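Local coordinates for protein putative glycerophosphodiester phosphodiesterase (Galdieria sulphuraria, PDB 2O55) that belongs to the glycerophosphodiester phosphodiesterase family and is built as a single-chain TIM-type barrel of parallel strands and surrounding helices, at residues H12-E18 against C242-G248. Sequence-based numbering, arbitrary orientation.
With SO4 (sulfate ion), chain B.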
# COMPACT_ATOMS: atom_id res chain seq x y z
N HIS A 12 -2.95 0.71 -6.96
CA HIS A 12 -3.07 -0.49 -6.14
C HIS A 12 -2.22 -1.63 -6.71
O HIS A 12 -2.47 -2.11 -7.81
CB HIS A 12 -4.53 -0.92 -5.99
CG HIS A 12 -4.78 -1.82 -4.80
ND1 HIS A 12 -6.03 -2.28 -4.45
CD2 HIS A 12 -3.92 -2.32 -3.87
CE1 HIS A 12 -5.94 -3.03 -3.37
NE2 HIS A 12 -4.67 -3.07 -3.00
N ARG A 13 -1.21 -2.03 -5.94
CA ARG A 13 -0.22 -3.03 -6.35
C ARG A 13 0.43 -2.69 -7.69
O ARG A 13 0.87 -3.57 -8.43
CB ARG A 13 -0.84 -4.43 -6.35
CG ARG A 13 -1.38 -4.82 -4.99
CD ARG A 13 -1.89 -6.22 -5.02
NE ARG A 13 -2.93 -6.41 -4.03
CZ ARG A 13 -3.80 -7.42 -4.03
NH1 ARG A 13 -3.74 -8.32 -4.99
NH2 ARG A 13 -4.73 -7.53 -3.08
N GLY A 14 0.50 -1.39 -7.98
CA GLY A 14 0.99 -0.87 -9.25
C GLY A 14 -0.16 -0.44 -10.16
O GLY A 14 -1.02 0.35 -9.78
N VAL A 15 -0.17 -0.96 -11.38
CA VAL A 15 -1.19 -0.62 -12.35
C VAL A 15 -2.48 -1.32 -11.99
O VAL A 15 -3.44 -1.34 -12.76
CB VAL A 15 -0.80 -1.05 -13.76
CG1 VAL A 15 0.48 -0.38 -14.18
CG2 VAL A 15 -0.69 -2.57 -13.84
N GLY A 16 -2.50 -1.93 -10.81
CA GLY A 16 -3.71 -2.56 -10.31
C GLY A 16 -4.24 -3.61 -11.26
O GLY A 16 -3.46 -4.39 -11.82
N LYS A 17 -5.56 -3.60 -11.46
CA LYS A 17 -6.25 -4.61 -12.28
C LYS A 17 -6.31 -4.24 -13.77
O LYS A 17 -7.04 -4.88 -14.54
CB LYS A 17 -7.66 -4.92 -11.73
CG LYS A 17 -7.66 -5.93 -10.60
CD LYS A 17 -9.00 -6.06 -9.92
CE LYS A 17 -9.76 -7.25 -10.42
NZ LYS A 17 -10.95 -7.45 -9.55
N GLU A 18 -5.56 -3.23 -14.19
CA GLU A 18 -5.48 -2.91 -15.62
C GLU A 18 -4.79 -4.10 -16.33
O GLU A 18 -4.11 -4.92 -15.68
CB GLU A 18 -4.75 -1.59 -15.89
CG GLU A 18 -5.26 -0.37 -15.10
CD GLU A 18 -6.46 0.38 -15.72
OE1 GLU A 18 -7.18 -0.15 -16.60
OE2 GLU A 18 -6.70 1.52 -15.28
N CYS A 242 -7.14 4.55 -3.54
CA CYS A 242 -6.33 3.42 -3.88
C CYS A 242 -7.17 2.57 -4.82
O CYS A 242 -7.98 1.74 -4.38
CB CYS A 242 -5.92 2.66 -2.62
SG CYS A 242 -4.61 1.44 -2.91
N SER A 243 -6.96 2.81 -6.12
CA SER A 243 -7.79 2.29 -7.21
C SER A 243 -7.23 1.04 -7.86
O SER A 243 -6.02 0.89 -7.99
CB SER A 243 -7.93 3.36 -8.29
OG SER A 243 -8.74 2.92 -9.36
N ASN A 244 -8.11 0.15 -8.29
CA ASN A 244 -7.71 -1.02 -9.06
C ASN A 244 -7.64 -0.68 -10.53
O ASN A 244 -7.17 -1.48 -11.34
CB ASN A 244 -8.68 -2.17 -8.83
CG ASN A 244 -8.79 -2.56 -7.37
OD1 ASN A 244 -7.83 -2.49 -6.59
ND2 ASN A 244 -9.98 -2.99 -6.97
N TYR A 245 -8.10 0.52 -10.88
CA TYR A 245 -8.00 1.01 -12.25
C TYR A 245 -7.49 2.45 -12.29
O TYR A 245 -8.24 3.35 -12.64
CB TYR A 245 -9.35 0.88 -12.94
CG TYR A 245 -9.76 -0.56 -13.01
CD1 TYR A 245 -10.44 -1.16 -11.94
CD2 TYR A 245 -9.43 -1.34 -14.14
CE1 TYR A 245 -10.80 -2.48 -12.00
CE2 TYR A 245 -9.79 -2.67 -14.21
CZ TYR A 245 -10.47 -3.24 -13.13
OH TYR A 245 -10.82 -4.57 -13.17
N PRO A 246 -6.21 2.66 -11.94
CA PRO A 246 -5.65 4.03 -11.90
C PRO A 246 -5.77 4.81 -13.24
O PRO A 246 -6.06 6.03 -13.23
CB PRO A 246 -4.18 3.80 -11.52
CG PRO A 246 -3.91 2.35 -11.75
CD PRO A 246 -5.20 1.64 -11.58
N PHE A 247 -5.55 4.12 -14.36
CA PHE A 247 -5.61 4.75 -15.67
C PHE A 247 -7.04 5.21 -15.99
O PHE A 247 -7.25 6.31 -16.53
CB PHE A 247 -5.01 3.84 -16.76
CG PHE A 247 -3.57 3.42 -16.47
CD1 PHE A 247 -3.02 2.30 -17.08
CD2 PHE A 247 -2.77 4.15 -15.56
CE1 PHE A 247 -1.70 1.92 -16.80
CE2 PHE A 247 -1.45 3.77 -15.27
CZ PHE A 247 -0.92 2.65 -15.89
N GLY A 248 -8.02 4.39 -15.60
CA GLY A 248 -9.43 4.77 -15.67
C GLY A 248 -9.75 5.93 -14.74
O GLY A 248 -10.47 6.87 -15.11
S SO4 B . -6.75 -6.13 -0.55
O1 SO4 B . -7.91 -5.38 -0.10
O2 SO4 B . -7.24 -7.43 -0.96
O3 SO4 B . -6.21 -5.50 -1.73
O4 SO4 B . -5.69 -6.21 0.46
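At the seam where the TIM-type barrel closes, parallel strands 8-12 and 240-243 lie side by side, and segment His12-Glu18, running on from strand 8-12, packs on Cys242-Gly248. His12 N donates to Ser243 O at 3.2 Å. The His12 ring lies beside the Asn244 amide, the two planes 22° apart. His12 ND1 donates to Asn244 OD1 at 2.8 Å, with the oxygen tilted out of the ring plane. CG of His12 is anti to the backbone N (chi1 -159°), which swings the ring over Cys242. Cys242 SG sits on one ring face, 4.1 Å from the His12 ring centroid. The bond and the sulfur both help to set the ring's rotation. Asn244 is itself fixed through ND2, which binds Phe223 O and Pro220 O. A sulfate, probably from the crystallisation liquor, puts O3 at the edge of the His12 ring, and this O3 accepts from Arg13 NH2; Trp218 and His56 also bind the ion.

The type II' turn Val15-Glu18 presents Lys17 N to a lone pair of Asn244 O, 2.7 Å away. The Lys17 side chain runs past Tyr245 OH. Lys17 NZ forms a salt bridge with Asp224, and Tyr245 OH hydrogen-bonds to the same carboxylate. Glu18 bends at chi2 (-85°) and brings its carboxylate to the start of helix 246-253. Its OE2 accepts from Gly248 N at 3.2 Å and, weakly, from Phe247 N. The helix end would probably stabilise the negative charge. OE1 of Glu18 meets the Tyr245 ring at its edge, the planes nearly perpendicular. Val15 CG1 touches Phe247 CZ at 3.8 Å. Such closure of first strand on last, with loops gathered at the strands' C-terminal ends, is characteristic of TIM barrels.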